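Local coordinates for protein putative ATPase, AAA family (Prochlorococcus marinus subsp. pastoris str. CCMP1986, PDB 3CTD) that is probably a DNA-dependent ATPase of the RarA/MGS1/WRNIP1 subfamily that helps cells respond to stalled DNA replication, here represented by its C-terminal part, at residues G84-P88 and G190-N194. The protein carries 1 engineered substitution. Sequence-based numbering, arbitrary orientation.
Sequences GLADP and GWEKN
A chi1 of 180° turns the W191 indole away from its own backbone N and lays it against P88, while the first torsion of E192 (56°) tucks CG between backbone N and carbonyl carbon, against L85 O. The flat indole suits a proline partner: P88 CG sits over one face, 3.8 Å from the centroid of the six-membered ring, in a CH-pi contact, and the two side chains cross at about a right angle. One methyl of the branched L85 side chain, CD2, lies 4.2 Å from W191 CZ3, and L85 O lies at the indole edge, near its plane.

Alongside this packing, two N-H groups at the start of helix 191-197 find carbonyls of the loop. E192 N bonds to L85 O at 2.9 Å, and W191 N reaches A86 O at 3.2 Å; the first bond is bent, the second nearly straight. First-turn amides lack acceptors within their own helix, so the loop supplies them. The aliphatic part of E192 packs on L85, CB to CB 3.7 Å, while its buried carboxylate is held by S128, S126 and the backbone N of K187.

Beyond the contact, the indole meets the ring of Y119 of the second subunit, the planes nearly parallel; replacing W191 with an alanine would probably strip P88 of its aromatic cover and leave that tyrosine without its aromatic partner. Loop carbonyls here take up two amides of the first helical turn, docking the last modelled helix, 191-197, of the MgsA-type C-terminal region onto the link between helices 68-83 and 90-104, beside a subunit interface.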
ATOM      1  N   GLY B  84     -12.838   2.081   8.326  1.00 31.18           N
ATOM      2  CA  GLY B  84     -13.470   2.421   7.040  1.00 31.24           C
ATOM      3  C   GLY B  84     -12.840   3.628   6.398  1.00 33.84           C
ATOM      4  O   GLY B  84     -11.610   3.804   6.458  1.00 33.70           O
ATOM      5  N   LEU B  85     -13.669   4.494   5.806  1.00 33.40           N
ATOM      6  CA  LEU B  85     -13.136   5.700   5.173  1.00 33.62           C
ATOM      7  C   LEU B  85     -12.628   6.777   6.165  1.00 32.64           C
ATOM      8  O   LEU B  85     -12.342   7.922   5.777  1.00 30.01           O
ATOM      9  CB  LEU B  85     -14.173   6.282   4.209  1.00 32.99           C
ATOM     10  CG  LEU B  85     -14.759   5.223   3.288  1.00 29.59           C
ATOM     11  CD1 LEU B  85     -15.896   5.848   2.587  1.00 26.42           C
ATOM     12  CD2 LEU B  85     -13.719   4.800   2.289  1.00 31.08           C
ATOM     13  N   ALA B  86     -12.528   6.441   7.442  1.00 33.99           N
ATOM     14  CA  ALA B  86     -11.825   7.366   8.350  1.00 35.05           C
ATOM     15  C   ALA B  86     -10.337   7.266   7.980  1.00 34.58           C
ATOM     16  O   ALA B  86      -9.583   8.240   8.085  1.00 35.31           O
ATOM     17  CB  ALA B  86     -12.072   7.005   9.818  1.00 33.46           C
ATOM     18  N   ASP B  87      -9.926   6.074   7.539  1.00 33.08           N
ATOM     19  CA  ASP B  87      -8.576   5.826   7.026  1.00 32.64           C
ATOM     20  C   ASP B  87      -8.614   4.596   6.100  1.00 32.97           C
ATOM     21  O   ASP B  87      -8.419   3.458   6.535  1.00 30.77           O
ATOM     22  CB  ASP B  87      -7.579   5.635   8.183  1.00 34.98           C
ATOM     23  CG  ASP B  87      -6.157   5.252   7.706  1.00 40.21           C
ATOM     24  OD1 ASP B  87      -5.833   5.383   6.509  1.00 40.71           O
ATOM     25  OD2 ASP B  87      -5.349   4.777   8.537  1.00 42.19           O
ATOM     26  N   PRO B  88      -8.851   4.827   4.805  1.00 35.65           N
ATOM     27  CA  PRO B  88      -9.018   3.671   3.940  1.00 32.88           C
ATOM     28  C   PRO B  88      -7.700   2.914   3.725  1.00 34.89           C
ATOM     29  O   PRO B  88      -7.697   1.882   3.096  1.00 34.15           O
ATOM     30  CB  PRO B  88      -9.535   4.277   2.640  1.00 31.78           C
ATOM     31  CG  PRO B  88      -9.073   5.706   2.659  1.00 32.44           C
ATOM     32  CD  PRO B  88      -8.846   6.115   4.067  1.00 33.89           C
ATOM     33  N   GLY B 190     -12.456  12.200   9.559  1.00 60.02           N
ATOM     34  CA  GLY B 190     -11.125  11.885   8.993  1.00 58.46           C
ATOM     35  C   GLY B 190     -10.974  12.087   7.480  1.00 56.15           C
ATOM     36  O   GLY B 190     -11.280  13.169   6.924  1.00 57.29           O
ATOM     37  N   TRP B 191     -10.497  11.052   6.800  1.00 46.05           N
ATOM     38  CA  TRP B 191     -10.252  11.148   5.367  1.00 43.91           C
ATOM     39  C   TRP B 191     -11.561  11.345   4.560  1.00 44.39           C
ATOM     40  O   TRP B 191     -11.584  12.092   3.587  1.00 41.07           O
ATOM     41  CB  TRP B 191      -9.484   9.903   4.915  1.00 40.97           C
ATOM     42  CG  TRP B 191      -9.162   9.861   3.444  1.00 43.20           C
ATOM     43  CD1 TRP B 191      -8.012  10.290   2.830  1.00 40.77           C
ATOM     44  CD2 TRP B 191      -9.985   9.309   2.407  1.00 41.59           C
ATOM     45  NE1 TRP B 191      -8.078  10.043   1.473  1.00 43.25           N
ATOM     46  CE2 TRP B 191      -9.284   9.455   1.187  1.00 42.93           C
ATOM     47  CE3 TRP B 191     -11.240   8.723   2.390  1.00 40.04           C
ATOM     48  CZ2 TRP B 191      -9.817   9.041  -0.040  1.00 42.01           C
ATOM     49  CZ3 TRP B 191     -11.760   8.295   1.158  1.00 39.85           C
ATOM     50  CH2 TRP B 191     -11.053   8.468  -0.026  1.00 39.10           C
ATOM     51  N   GLU B 192     -12.648  10.684   4.970  1.00 44.22           N
ATOM     52  CA  GLU B 192     -13.942  10.871   4.320  1.00 43.91           C
ATOM     53  C   GLU B 192     -14.415  12.351   4.353  1.00 47.72           C
ATOM     54  O   GLU B 192     -14.939  12.838   3.350  1.00 47.48           O
ATOM     55  CB  GLU B 192     -15.013   9.859   4.815  1.00 40.69           C
ATOM     56  CG  GLU B 192     -15.266   9.827   6.311  1.00 36.24           C
ATOM     57  CD  GLU B 192     -16.407   8.898   6.724  1.00 40.81           C
ATOM     58  OE1 GLU B 192     -17.063   8.256   5.857  1.00 39.48           O
ATOM     59  OE2 GLU B 192     -16.663   8.783   7.947  1.00 42.32           O
ATOM     60  N   LYS B 193     -14.214  13.062   5.470  1.00 47.09           N
ATOM     61  CA  LYS B 193     -14.532  14.510   5.553  1.00 50.83           C
ATOM     62  C   LYS B 193     -13.946  15.371   4.415  1.00 51.44           C
ATOM     63  O   LYS B 193     -14.668  16.077   3.694  1.00 45.03           O
ATOM     64  CB  LYS B 193     -14.067  15.098   6.890  1.00 49.79           C
ATOM     65  N   ASN B 194     -12.624  15.330   4.292  1.00 58.05           N
ATOM     66  CA  ASN B 194     -11.910  16.050   3.234  1.00 63.95           C
ATOM     67  C   ASN B 194     -12.417  15.725   1.839  1.00 65.79           C
ATOM     68  O   ASN B 194     -12.628  16.628   1.015  1.00 67.23           O
ATOM     69  CB  ASN B 194     -10.415  15.740   3.286  1.00 64.35           C
ATOM     70  CG  ASN B 194      -9.783  16.234   4.554  1.00 69.73           C
ATOM     71  OD1 ASN B 194      -9.117  15.470   5.256  1.00 72.63           O
ATOM     72  ND2 ASN B 194     -10.013  17.512   4.883  1.00 66.83           N
TER